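Local atomic coordinates of Na-K-Cl cotransporter (Methanosarcina acetivorans, PDB entry 3G40), a protein that probably carries chloride together with cations across the membrane, and is represented here by its cytoplasmic C-terminal domain. Residues G176-A181 and A275-E281; F37-R41 and G74-V80; L152-I158 and W192-L196. All coordinates share one frame. Numbering follows the deposited sequence.

Contact 1: G176-A181 and A275-E281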
ATOM      1  N   GLY A 176      28.894  -0.027 -14.505  1.00 49.52           N
ATOM      2  CA  GLY A 176      29.078  -1.117 -13.566  1.00 48.41           C
ATOM      3  C   GLY A 176      27.734  -1.511 -12.988  1.00 50.93           C
ATOM      4  O   GLY A 176      26.707  -1.345 -13.640  1.00 47.80           O
ATOM      5  N   ASN A 177      27.724  -2.004 -11.754  1.00 50.40           N
ATOM      6  CA  ASN A 177      26.490  -2.542 -11.181  1.00 50.58           C
ATOM      7  C   ASN A 177      25.508  -1.474 -10.701  1.00 46.64           C
ATOM      8  O   ASN A 177      25.234  -1.367  -9.502  1.00 44.42           O
ATOM      9  CB  ASN A 177      26.815  -3.519 -10.045  1.00 49.69           C
ATOM     10  CG  ASN A 177      25.585  -4.246  -9.535  1.00 49.04           C
ATOM     11  OD1 ASN A 177      24.630  -4.472 -10.279  1.00 47.68           O
ATOM     12  ND2 ASN A 177      25.604  -4.619  -8.263  1.00 46.79           N
ATOM     13  N   MET A 178      24.969  -0.687 -11.632  1.00 37.47           N
ATOM     14  CA  MET A 178      23.981   0.324 -11.269  1.00 37.35           C
ATOM     15  C   MET A 178      23.013   0.656 -12.404  1.00 37.05           C
ATOM     16  O   MET A 178      22.184   1.563 -12.274  1.00 39.21           O
ATOM     17  CB  MET A 178      24.669   1.623 -10.775  1.00 38.16           C
ATOM     18  CG  MET A 178      25.333   2.429 -11.884  1.00 41.05           C
ATOM     19  SD  MET A 178      25.764   4.125 -11.376  1.00 48.28           S
ATOM     20  CE  MET A 178      26.869   3.786 -10.009  1.00163.39           C
ATOM     21  N   ASP A 179      23.108  -0.069 -13.516  1.00 37.88           N
ATOM     22  CA  ASP A 179      22.236   0.223 -14.651  1.00 39.69           C
ATOM     23  C   ASP A 179      20.760  -0.021 -14.333  1.00 44.12           C
ATOM     24  O   ASP A 179      19.905   0.822 -14.643  1.00 39.47           O
ATOM     25  CB  ASP A 179      22.644  -0.590 -15.875  1.00 44.67           C
ATOM     26  CG  ASP A 179      23.988  -0.179 -16.417  1.00 45.14           C
ATOM     27  OD1 ASP A 179      24.022   0.582 -17.398  1.00 47.19           O
ATOM     28  OD2 ASP A 179      25.004  -0.620 -15.856  1.00 47.03           O
ATOM     29  N   LEU A 180      20.467  -1.170 -13.725  1.00 38.91           N
ATOM     30  CA  LEU A 180      19.087  -1.531 -13.384  1.00 40.66           C
ATOM     31  C   LEU A 180      18.557  -0.546 -12.334  1.00 34.01           C
ATOM     32  O   LEU A 180      17.419  -0.087 -12.418  1.00 35.77           O
ATOM     33  CB  LEU A 180      19.027  -2.970 -12.840  1.00 37.53           C
ATOM     34  CG  LEU A 180      17.846  -3.892 -13.149  1.00 53.19           C
ATOM     35  CD1 LEU A 180      17.660  -4.919 -12.022  1.00 48.01           C
ATOM     36  CD2 LEU A 180      16.554  -3.138 -13.431  1.00 41.55           C
ATOM     37  N   ALA A 181      19.393  -0.214 -11.349  1.00 38.61           N
ATOM     38  CA  ALA A 181      19.015   0.766 -10.325  1.00 35.14           C
ATOM     39  C   ALA A 181      18.569   2.092 -10.949  1.00 33.93           C
ATOM     40  O   ALA A 181      17.509   2.622 -10.612  1.00 31.76           O
ATOM     41  CB  ALA A 181      20.179   1.000  -9.339  1.00 32.42           C
ATOM     42  N   ALA A 275      18.892  -3.500  -6.510  1.00 38.45           N
ATOM     43  CA  ALA A 275      18.956  -3.900  -7.902  1.00 38.67           C
ATOM     44  C   ALA A 275      20.331  -4.419  -8.325  1.00 39.78           C
ATOM     45  O   ALA A 275      21.335  -3.699  -8.241  1.00 43.22           O
ATOM     46  CB  ALA A 275      18.524  -2.744  -8.789  1.00 40.93           C
ATOM     47  N   LEU A 276      20.368  -5.673  -8.786  1.00 37.87           N
ATOM     48  CA  LEU A 276      21.592  -6.279  -9.307  1.00 38.76           C
ATOM     49  C   LEU A 276      21.476  -6.379 -10.818  1.00 45.49           C
ATOM     50  O   LEU A 276      20.499  -6.921 -11.335  1.00 43.12           O
ATOM     51  CB  LEU A 276      21.808  -7.669  -8.699  1.00 36.50           C
ATOM     52  CG  LEU A 276      22.896  -8.570  -9.286  1.00 47.78           C
ATOM     53  CD1 LEU A 276      24.291  -7.988  -9.092  1.00 47.31           C
ATOM     54  CD2 LEU A 276      22.803  -9.950  -8.652  1.00 43.49           C
ATOM     55  N   ASP A 277      22.471  -5.849 -11.522  1.00 41.02           N
ATOM     56  CA  ASP A 277      22.496  -5.870 -12.982  1.00 45.09           C
ATOM     57  C   ASP A 277      22.719  -7.278 -13.534  1.00 50.65           C
ATOM     58  O   ASP A 277      23.331  -8.121 -12.882  1.00 43.16           O
ATOM     59  CB  ASP A 277      23.642  -5.008 -13.504  1.00 50.54           C
ATOM     60  CG  ASP A 277      23.379  -3.532 -13.359  1.00 44.02           C
ATOM     61  OD1 ASP A 277      22.297  -3.146 -12.867  1.00 40.93           O
ATOM     62  OD2 ASP A 277      24.265  -2.761 -13.755  1.00 46.78           O
ATOM     63  N   SER A 278      22.251  -7.514 -14.751  1.00 45.25           N
ATOM     64  CA  SER A 278      22.582  -8.748 -15.448  1.00 54.10           C
ATOM     65  C   SER A 278      23.990  -8.587 -15.988  1.00 57.91           C
ATOM     66  O   SER A 278      24.716  -9.562 -16.185  1.00 56.35           O
ATOM     67  CB  SER A 278      21.625  -8.986 -16.610  1.00 55.43           C
ATOM     68  OG  SER A 278      21.747  -7.955 -17.577  1.00 54.56           O
ATOM     69  N   GLY A 279      24.366  -7.336 -16.225  1.00 50.53           N
ATOM     70  CA  GLY A 279      25.648  -7.030 -16.835  1.00 55.75           C
ATOM     71  C   GLY A 279      25.474  -6.685 -18.301  1.00 61.68           C
ATOM     72  O   GLY A 279      26.399  -6.208 -18.958  1.00 63.81           O
ATOM     73  N   GLU A 280      24.272  -6.926 -18.814  1.00 57.47           N
ATOM     74  CA  GLU A 280      23.972  -6.673 -20.215  1.00 61.78           C
ATOM     75  C   GLU A 280      23.229  -5.355 -20.434  1.00 65.75           C
ATOM     76  O   GLU A 280      23.116  -4.887 -21.566  1.00 75.37           O
ATOM     77  CB  GLU A 280      23.180  -7.845 -20.804  1.00 57.04           C
ATOM     78  CG  GLU A 280      23.934  -9.167 -20.721  1.00 66.15           C
ATOM     79  CD  GLU A 280      23.167 -10.330 -21.332  1.00 85.94           C
ATOM     80  OE1 GLU A 280      21.938 -10.202 -21.533  1.00 94.27           O
ATOM     81  OE2 GLU A 280      23.797 -11.377 -21.609  1.00 89.52           O
ATOM     82  N   GLU A 281      22.718  -4.758 -19.361  1.00 58.42           N
ATOM     83  CA  GLU A 281      22.030  -3.477 -19.490  1.00 61.71           C
ATOM     84  C   GLU A 281      23.021  -2.338 -19.731  1.00 61.49           C
ATOM     85  O   GLU A 281      24.113  -2.305 -19.154  1.00 59.15           O
ATOM     86  CB  GLU A 281      21.177  -3.164 -18.253  1.00 64.06           C
ATOM     87  CG  GLU A 281      20.463  -4.356 -17.643  1.00 62.31           C
ATOM     88  CD  GLU A 281      21.256  -5.015 -16.529  1.00 59.04           C
ATOM     89  OE1 GLU A 281      20.629  -5.532 -15.581  1.00 55.45           O
ATOM     90  OE2 GLU A 281      22.503  -5.019 -16.593  1.00 54.60           O
TER
HETATM   91  O   HOH W   1      21.658  -2.004 -10.400  1.00 38.84           O
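Asp277 lays its carboxylate over the first turn of helix 179-192, just after strand 271-276 ends. Met178, at the N-cap position, has no polar side chain to offer the open backbone N-H groups. Asp277 meets two of them from the far segment: Asp179 N donates to Asp277 OD2 at 2.9 Å and Leu180 N to Asp277 OD1 at 2.8 Å. The exchange runs both ways, since Asp277 N donates to Asn177 OD1 at 2.8 Å in a nearly straight bond, while Asn177 ND2 is held by Leu252 O. At the next residue, water 1 accepts from Ala181 N and donates to Ala275 O and Asp277 OD1, extending the link to the strand end. Below this polar layer Leu180 CD1 sits 4.0 Å from Ala275 CB, and Ala181 CB 4.1 Å from the same methyl, with Leu142 of strand 140-145 closing around Leu180 and Ala275. Asp179 turns its own carboxylate this way, its OD2 only 3.1 Å from Asp277 OD2, and its OD1 accepts from Ala283 N. The buried charge of Asp277 is thus paid for by two helix N-H groups, and the helix dipole probably eases the crowding of the two acids.

Contact 2: F37-R41 and G74-V80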
ATOM      1  N   PHE A  37       0.826  -5.808  -6.487  1.00 34.32           N
ATOM      2  CA  PHE A  37       0.376  -5.621  -7.866  1.00 32.34           C
ATOM      3  C   PHE A  37       0.691  -4.220  -8.423  1.00 34.47           C
ATOM      4  O   PHE A  37       1.267  -4.082  -9.505  1.00 30.50           O
ATOM      5  CB  PHE A  37      -1.131  -5.909  -7.971  1.00 28.99           C
ATOM      6  CG  PHE A  37      -1.688  -5.792  -9.361  1.00 28.91           C
ATOM      7  CD1 PHE A  37      -1.953  -6.957 -10.102  1.00 33.72           C
ATOM      8  CD2 PHE A  37      -2.038  -4.557  -9.901  1.00 32.59           C
ATOM      9  CE1 PHE A  37      -2.515  -6.879 -11.382  1.00 30.70           C
ATOM     10  CE2 PHE A  37      -2.582  -4.466 -11.178  1.00 40.42           C
ATOM     11  CZ  PHE A  37      -2.833  -5.647 -11.923  1.00 34.52           C
ATOM     12  N   ASP A  38       0.295  -3.179  -7.706  1.00 30.29           N
ATOM     13  CA  ASP A  38       0.427  -1.828  -8.262  1.00 31.74           C
ATOM     14  C   ASP A  38       1.885  -1.443  -8.477  1.00 29.52           C
ATOM     15  O   ASP A  38       2.228  -0.728  -9.418  1.00 32.44           O
ATOM     16  CB  ASP A  38      -0.287  -0.791  -7.383  1.00 33.27           C
ATOM     17  CG  ASP A  38      -1.794  -0.800  -7.574  1.00 48.21           C
ATOM     18  OD1 ASP A  38      -2.280  -1.376  -8.579  1.00 45.67           O
ATOM     19  OD2 ASP A  38      -2.501  -0.223  -6.724  1.00 54.49           O
ATOM     20  N   PHE A  39       2.732  -1.910  -7.577  1.00 30.58           N
ATOM     21  CA  PHE A  39       4.159  -1.622  -7.635  1.00 34.87           C
ATOM     22  C   PHE A  39       4.780  -2.373  -8.815  1.00 36.13           C
ATOM     23  O   PHE A  39       5.572  -1.813  -9.565  1.00 29.16           O
ATOM     24  CB  PHE A  39       4.820  -2.015  -6.307  1.00 30.71           C
ATOM     25  CG  PHE A  39       6.290  -1.650  -6.211  1.00 34.40           C
ATOM     26  CD1 PHE A  39       6.716  -0.343  -6.422  1.00 34.35           C
ATOM     27  CD2 PHE A  39       7.231  -2.611  -5.890  1.00 38.91           C
ATOM     28  CE1 PHE A  39       8.063  -0.008  -6.330  1.00 32.76           C
ATOM     29  CE2 PHE A  39       8.577  -2.297  -5.788  1.00 38.28           C
ATOM     30  CZ  PHE A  39       8.998  -0.977  -6.007  1.00 29.82           C
ATOM     31  N   LEU A  40       4.414  -3.644  -8.992  1.00 32.15           N
ATOM     32  CA  LEU A  40       4.897  -4.395 -10.150  1.00 30.60           C
ATOM     33  C   LEU A  40       4.424  -3.686 -11.413  1.00 30.63           C
ATOM     34  O   LEU A  40       5.167  -3.572 -12.387  1.00 35.33           O
ATOM     35  CB  LEU A  40       4.363  -5.850 -10.125  1.00 30.19           C
ATOM     36  CG  LEU A  40       4.939  -6.709  -9.000  1.00 35.12           C
ATOM     37  CD1 LEU A  40       4.175  -8.040  -8.807  1.00 33.20           C
ATOM     38  CD2 LEU A  40       6.415  -6.971  -9.237  1.00 35.99           C
ATOM     39  N   ARG A  41       3.180  -3.216 -11.404  1.00 26.85           N
ATOM     40  CA  ARG A  41       2.663  -2.472 -12.552  1.00 29.22           C
ATOM     41  C   ARG A  41       3.469  -1.169 -12.799  1.00 35.57           C
ATOM     42  O   ARG A  41       3.788  -0.821 -13.945  1.00 31.27           O
ATOM     43  CB  ARG A  41       1.203  -2.150 -12.340  1.00 30.42           C
ATOM     44  CG  ARG A  41       0.538  -1.443 -13.494  1.00 34.10           C
ATOM     45  CD  ARG A  41      -0.652  -0.691 -12.962  1.00 48.40           C
ATOM     46  NE  ARG A  41      -0.217   0.227 -11.909  1.00 60.19           N
ATOM     47  CZ  ARG A  41      -1.021   0.764 -10.995  1.00 58.94           C
ATOM     48  NH1 ARG A  41      -2.318   0.471 -11.003  1.00 54.02           N
ATOM     49  NH2 ARG A  41      -0.525   1.602 -10.078  1.00 48.97           N
ATOM     50  N   GLY A  74      -5.465  -9.170 -14.954  1.00 37.78           N
ATOM     51  CA  GLY A  74      -5.503  -7.829 -14.378  1.00 36.92           C
ATOM     52  C   GLY A  74      -4.359  -6.975 -14.899  1.00 35.38           C
ATOM     53  O   GLY A  74      -4.555  -5.812 -15.232  1.00 37.05           O
ATOM     54  N   PHE A  75      -3.159  -7.547 -14.972  1.00 30.98           N
ATOM     55  CA  PHE A  75      -2.014  -6.815 -15.504  1.00 33.23           C
ATOM     56  C   PHE A  75      -2.294  -6.347 -16.920  1.00 40.47           C
ATOM     57  O   PHE A  75      -2.028  -5.193 -17.270  1.00 35.51           O
ATOM     58  CB  PHE A  75      -0.725  -7.639 -15.440  1.00 34.06           C
ATOM     59  CG  PHE A  75      -0.061  -7.645 -14.077  1.00 35.01           C
ATOM     60  CD1 PHE A  75      -0.002  -8.809 -13.328  1.00 33.81           C
ATOM     61  CD2 PHE A  75       0.486  -6.469 -13.536  1.00 41.72           C
ATOM     62  CE1 PHE A  75       0.604  -8.832 -12.083  1.00 37.22           C
ATOM     63  CE2 PHE A  75       1.090  -6.474 -12.279  1.00 40.54           C
ATOM     64  CZ  PHE A  75       1.149  -7.650 -11.547  1.00 40.50           C
ATOM     65  N   GLN A  76      -2.843  -7.244 -17.734  1.00 39.60           N
ATOM     66  CA  GLN A  76      -3.158  -6.921 -19.118  1.00 39.72           C
ATOM     67  C   GLN A  76      -4.141  -5.767 -19.212  1.00 35.98           C
ATOM     68  O   GLN A  76      -3.977  -4.883 -20.053  1.00 38.06           O
ATOM     69  CB  GLN A  76      -3.716  -8.152 -19.865  1.00 39.66           C
ATOM     70  CG  GLN A  76      -2.696  -9.274 -20.036  1.00 43.13           C
ATOM     71  CD  GLN A  76      -3.194 -10.426 -20.916  1.00 45.09           C
ATOM     72  OE1 GLN A  76      -3.716 -10.216 -22.016  1.00 42.74           O
ATOM     73  NE2 GLN A  76      -3.019 -11.647 -20.432  1.00 51.01           N
ATOM     74  N   GLU A  77      -5.179  -5.802 -18.375  1.00 35.30           N
ATOM     75  CA  GLU A  77      -6.142  -4.707 -18.285  1.00 40.08           C
ATOM     76  C   GLU A  77      -5.467  -3.375 -17.921  1.00 41.80           C
ATOM     77  O   GLU A  77      -5.931  -2.316 -18.324  1.00 40.81           O
ATOM     78  CB  GLU A  77      -7.212  -5.007 -17.231  1.00 47.44           C
ATOM     79  CG  GLU A  77      -8.009  -6.265 -17.490  1.00 63.15           C
ATOM     80  CD  GLU A  77      -8.968  -6.594 -16.360  1.00 72.18           C
ATOM     81  OE1 GLU A  77      -8.807  -6.033 -15.251  1.00 72.67           O
ATOM     82  OE2 GLU A  77      -9.882  -7.418 -16.586  1.00 78.50           O
ATOM     83  N   GLU A  78      -4.393  -3.436 -17.146  1.00 39.22           N
ATOM     84  CA  GLU A  78      -3.744  -2.214 -16.668  1.00 38.22           C
ATOM     85  C   GLU A  78      -2.520  -1.841 -17.511  1.00 44.72           C
ATOM     86  O   GLU A  78      -1.671  -1.049 -17.092  1.00 41.07           O
ATOM     87  CB  GLU A  78      -3.469  -2.294 -15.144  1.00 34.82           C
ATOM     88  CG  GLU A  78      -4.778  -2.546 -14.355  1.00 41.08           C
ATOM     89  CD  GLU A  78      -4.741  -2.199 -12.854  1.00 55.31           C
ATOM     90  OE1 GLU A  78      -3.900  -1.384 -12.427  1.00 50.29           O
ATOM     91  OE2 GLU A  78      -5.585  -2.742 -12.100  1.00 55.58           O
ATOM     92  N   GLY A  79      -2.459  -2.412 -18.715  1.00 40.33           N
ATOM     93  CA  GLY A  79      -1.512  -2.000 -19.737  1.00 43.82           C
ATOM     94  C   GLY A  79      -0.138  -2.651 -19.694  1.00 46.98           C
ATOM     95  O   GLY A  79       0.828  -2.125 -20.259  1.00 43.35           O
ATOM     96  N   VAL A  80      -0.049  -3.799 -19.034  1.00 35.62           N
ATOM     97  CA  VAL A  80       1.219  -4.523 -18.919  1.00 29.54           C
ATOM     98  C   VAL A  80       1.013  -5.945 -19.472  1.00 37.87           C
ATOM     99  O   VAL A  80      -0.009  -6.568 -19.223  1.00 37.09           O
ATOM    100  CB  VAL A  80       1.687  -4.545 -17.468  1.00 32.58           C
ATOM    101  CG1 VAL A  80       2.882  -5.453 -17.276  1.00 34.29           C
ATOM    102  CG2 VAL A  80       2.046  -3.068 -17.015  1.00 32.16           C
TER
HETATM  103  O   HOH W   2      -4.738  -1.589  -9.531  1.00 39.24           O
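Two phenylalanine rings lie face to face here: Phe37 and Phe75 stack with centroids 4.0 Å apart and planes 16° from parallel, the closest carbons being Phe37 CD1 and Phe75 CZ at 3.5 Å. The stack joins two neighbouring helices of the alpha/beta fold, 30-44 and 64-77, which connect strands 22-27, 49-54 and 81-86 at one end of the large sheet. Gly74 lets the Phe37 ring come in close, with Phe37 CZ 3.6 Å from Gly74 C; a CB on residue 74 would crowd Phe37 CE1. Leu40 extends the apolar patch, its CB 3.9 Å from Phe75 CZ, and reaches on to Leu23 and Val25 of strand 22-27.

Beside the rings runs a salt-bridge network. Arg41 NH1 donates to Glu78 OE1 at 2.8 Å, and the same NH1 lies 3.0 Å from Asp38 OD1, which sits well out of the guanidinium plane, so charge alone holds that pair. Water 2 sits between the two acids, 2.6 Å from Asp38 OD1 and 2.9 Å from Glu78 OE2. Glu78 has a second cationic partner in Arg154 of the second subunit, which also packs on Phe37, so the network forms part of the dimer interface. Glu78 is placed where helix 64-77 ends in a Schellman motif: Gly79, with positive phi, is the C-prime residue, Gly79 N bonds to Gln76 O, and Val80 N to Phe75 O at 3.0 Å. That turn brings Val80 back toward the other helix, with its CG2 4.2 Å from Arg41 CG.

Contact 3: L152-I158 and W192-L196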
ATOM      1  N   LEU A 152       4.857   1.974   0.714  1.00 32.21           N
ATOM      2  CA  LEU A 152       5.498   2.905  -0.213  1.00 35.87           C
ATOM      3  C   LEU A 152       5.084   4.331   0.100  1.00 31.63           C
ATOM      4  O   LEU A 152       5.381   5.256  -0.659  1.00 32.81           O
ATOM      5  CB  LEU A 152       5.165   2.547  -1.668  1.00 35.35           C
ATOM      6  CG  LEU A 152       5.727   1.193  -2.110  1.00 36.08           C
ATOM      7  CD1 LEU A 152       5.124   0.728  -3.424  1.00 36.28           C
ATOM      8  CD2 LEU A 152       7.249   1.266  -2.205  1.00 33.05           C
ATOM      9  N   GLY A 153       4.393   4.510   1.222  1.00 34.18           N
ATOM     10  CA  GLY A 153       4.109   5.849   1.728  1.00 35.62           C
ATOM     11  C   GLY A 153       3.354   6.674   0.709  1.00 38.98           C
ATOM     12  O   GLY A 153       2.395   6.195   0.090  1.00 33.94           O
ATOM     13  N   ARG A 154       3.801   7.906   0.495  1.00 32.15           N
ATOM     14  CA  ARG A 154       3.123   8.786  -0.449  1.00 29.74           C
ATOM     15  C   ARG A 154       3.607   8.603  -1.892  1.00 28.89           C
ATOM     16  O   ARG A 154       3.110   9.271  -2.786  1.00 31.08           O
ATOM     17  CB  ARG A 154       3.262  10.258  -0.018  1.00 31.15           C
ATOM     18  CG  ARG A 154       2.524  10.604   1.281  1.00 32.09           C
ATOM     19  CD  ARG A 154       2.824  12.058   1.730  1.00 41.15           C
ATOM     20  NE  ARG A 154       2.342  13.051   0.771  1.00 41.17           N
ATOM     21  CZ  ARG A 154       2.794  14.304   0.701  1.00 44.83           C
ATOM     22  NH1 ARG A 154       3.746  14.726   1.526  1.00 36.20           N
ATOM     23  NH2 ARG A 154       2.297  15.137  -0.192  1.00 42.18           N
ATOM     24  N   GLN A 155       4.579   7.718  -2.110  1.00 28.20           N
ATOM     25  CA  GLN A 155       5.170   7.525  -3.445  1.00 33.44           C
ATOM     26  C   GLN A 155       5.515   8.862  -4.106  1.00 36.56           C
ATOM     27  O   GLN A 155       5.248   9.067  -5.289  1.00 33.77           O
ATOM     28  CB  GLN A 155       4.221   6.710  -4.349  1.00 35.02           C
ATOM     29  CG  GLN A 155       3.795   5.424  -3.700  1.00 32.71           C
ATOM     30  CD  GLN A 155       2.988   4.466  -4.612  1.00 40.22           C
ATOM     31  OE1 GLN A 155       2.697   4.760  -5.769  1.00 43.50           O
ATOM     32  NE2 GLN A 155       2.622   3.327  -4.064  1.00 42.43           N
ATOM     33  N   ASN A 156       6.110   9.770  -3.344  1.00 34.86           N
ATOM     34  CA  ASN A 156       6.403  11.095  -3.882  1.00 38.24           C
ATOM     35  C   ASN A 156       7.887  11.457  -3.852  1.00 35.70           C
ATOM     36  O   ASN A 156       8.300  12.477  -4.416  1.00 33.99           O
ATOM     37  CB  ASN A 156       5.564  12.170  -3.179  1.00 38.68           C
ATOM     38  CG  ASN A 156       5.969  12.384  -1.736  1.00 41.19           C
ATOM     39  OD1 ASN A 156       6.518  11.494  -1.097  1.00 39.68           O
ATOM     40  ND2 ASN A 156       5.692  13.576  -1.210  1.00 40.34           N
ATOM     41  N   LEU A 157       8.692  10.629  -3.200  1.00 32.40           N
ATOM     42  CA  LEU A 157      10.128  10.898  -3.120  1.00 31.46           C
ATOM     43  C   LEU A 157      10.901   9.611  -3.326  1.00 30.13           C
ATOM     44  O   LEU A 157      10.641   8.615  -2.665  1.00 30.75           O
ATOM     45  CB  LEU A 157      10.509  11.535  -1.757  1.00 32.98           C
ATOM     46  CG  LEU A 157       9.839  12.876  -1.417  1.00 36.92           C
ATOM     47  CD1 LEU A 157       9.964  13.207   0.070  1.00 43.87           C
ATOM     48  CD2 LEU A 157      10.416  13.991  -2.286  1.00 43.76           C
ATOM     49  N   ILE A 158      11.855   9.641  -4.249  1.00 30.90           N
ATOM     50  CA  ILE A 158      12.703   8.494  -4.543  1.00 29.27           C
ATOM     51  C   ILE A 158      14.157   8.922  -4.381  1.00 34.94           C
ATOM     52  O   ILE A 158      14.548   9.959  -4.913  1.00 33.92           O
ATOM     53  CB  ILE A 158      12.495   7.996  -6.003  1.00 30.89           C
ATOM     54  CG1 ILE A 158      11.024   7.620  -6.243  1.00 31.40           C
ATOM     55  CG2 ILE A 158      13.384   6.797  -6.299  1.00 27.39           C
ATOM     56  CD1 ILE A 158      10.656   7.452  -7.717  1.00 31.11           C
ATOM     57  N   TRP A 192       5.189   7.356 -10.934  1.00 31.27           N
ATOM     58  CA  TRP A 192       4.672   7.972  -9.701  1.00 30.76           C
ATOM     59  C   TRP A 192       4.560   9.490  -9.807  1.00 37.39           C
ATOM     60  O   TRP A 192       3.895  10.128  -8.976  1.00 34.49           O
ATOM     61  CB  TRP A 192       5.587   7.663  -8.510  1.00 30.68           C
ATOM     62  CG  TRP A 192       5.588   6.240  -8.061  1.00 34.88           C
ATOM     63  CD1 TRP A 192       4.813   5.205  -8.547  1.00 38.27           C
ATOM     64  CD2 TRP A 192       6.381   5.686  -7.004  1.00 34.76           C
ATOM     65  NE1 TRP A 192       5.097   4.043  -7.858  1.00 32.27           N
ATOM     66  CE2 TRP A 192       6.048   4.312  -6.905  1.00 34.67           C
ATOM     67  CE3 TRP A 192       7.339   6.215  -6.135  1.00 31.87           C
ATOM     68  CZ2 TRP A 192       6.650   3.466  -5.976  1.00 33.93           C
ATOM     69  CZ3 TRP A 192       7.943   5.373  -5.213  1.00 35.36           C
ATOM     70  CH2 TRP A 192       7.586   4.010  -5.135  1.00 31.82           C
ATOM     71  N   LYS A 193       5.225  10.070 -10.806  1.00 34.80           N
ATOM     72  CA  LYS A 193       5.376  11.525 -10.876  1.00 36.10           C
ATOM     73  C   LYS A 193       5.949  12.028  -9.558  1.00 37.32           C
ATOM     74  O   LYS A 193       5.467  12.999  -8.981  1.00 40.31           O
ATOM     75  CB  LYS A 193       4.047  12.209 -11.188  1.00 42.77           C
ATOM     76  CG  LYS A 193       3.519  11.869 -12.573  1.00 54.66           C
ATOM     77  CD  LYS A 193       2.304  12.697 -12.944  1.00 67.09           C
ATOM     78  CE  LYS A 193       1.884  12.427 -14.385  1.00 75.53           C
ATOM     79  NZ  LYS A 193       0.700  13.233 -14.795  1.00 83.28           N
ATOM     80  N   ALA A 194       6.987  11.337  -9.104  1.00 34.55           N
ATOM     81  CA  ALA A 194       7.678  11.624  -7.855  1.00 36.23           C
ATOM     82  C   ALA A 194       8.924  12.477  -8.103  1.00 40.58           C
ATOM     83  O   ALA A 194       9.388  12.597  -9.239  1.00 38.87           O
ATOM     84  CB  ALA A 194       8.076  10.293  -7.175  1.00 32.19           C
ATOM     85  N   SER A 195       9.467  13.059  -7.037  1.00 35.65           N
ATOM     86  CA  SER A 195      10.766  13.733  -7.119  1.00 34.12           C
ATOM     87  C   SER A 195      11.900  12.739  -6.911  1.00 33.54           C
ATOM     88  O   SER A 195      11.810  11.858  -6.060  1.00 45.09           O
ATOM     89  CB  SER A 195      10.862  14.847  -6.070  1.00 36.92           C
ATOM     90  OG  SER A 195       9.855  15.798  -6.311  1.00 44.28           O
ATOM     91  N   LEU A 196      12.964  12.879  -7.696  1.00 31.86           N
ATOM     92  CA  LEU A 196      14.087  11.955  -7.650  1.00 31.05           C
ATOM     93  C   LEU A 196      15.351  12.649  -7.165  1.00 32.63           C
ATOM     94  O   LEU A 196      15.670  13.742  -7.641  1.00 37.56           O
ATOM     95  CB  LEU A 196      14.344  11.372  -9.040  1.00 31.39           C
ATOM     96  CG  LEU A 196      15.526  10.426  -9.214  1.00 36.22           C
ATOM     97  CD1 LEU A 196      15.448   9.230  -8.258  1.00 34.35           C
ATOM     98  CD2 LEU A 196      15.597   9.923 -10.671  1.00 37.71           C
TER
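Strands 157-161 and 195-201 start side by side and parallel, and their first backbone bonds are made here. Ser195 N donates to Asn156 O and Ser195 O accepts from Ile158 N, both at 2.9 Å, so Ser195 uses both its backbone groups on the one neighbour. Ile158 goes on to bond with the backbone of Ser197. On the other side, Ser246 OG is bonded to Asn156 N and Leu157 N at the start of the strand, and the Leu157 backbone pairs with Leu247 of strand 247-251.

The lead-in is a type II' turn from Leu152 to Gln155, closed by Gln155 N donating to Leu152 O at 3.0 Å. It sends Gln155 over the Trp192 indole, with Gln155 CB 3.8 Å from the centroid of the six-membered ring in a CH-pi contact. Gln155 OE1 comes within 3.3 Å of Trp192 NE1, but the angle is poor; that N-H is satisfied by Asp42 OD2 on helix 30-44. In the turn, Arg154 makes a salt bridge to Glu78 of the second subunit.

Apolar groups fill in beneath: Ile158 CD1 is 3.9 Å from both Ala194 CB and Trp192 CE3, Ile158 CG2 is 3.7 Å from Leu196 CD1, and Leu188 of helix 179-192 packs on Ile158. Two adjacent parallel strands joined through a helix that packs on their sheet make a beta-alpha-beta crossover, the repeating unit of this alpha/beta fold.

How the contacts relate
Contacts 1 and 3 share helix 179-192: its N-terminal turn is held in contact 1 and its last residue, Trp192, belongs to contact 3, their centres about 22 Å apart. Both reach the same sheet, while contact 2 joins helices near its other end. Contact 1 is mostly buried and strongly polar, with no other subunit touching it. Contact 2 is also largely buried, but couples aromatic packing to ion pairs at the dimer interface; contact 3 is partly buried and combines parallel strand pairing with packing round Trp192 and Ile158. Contacts 2 and 3 meet directly, Phe39 CD1 lying 3.6 Å from Leu152 CD1 and Phe39 CE1 3.8 Å from Trp192 CZ2, and both touch the second subunit.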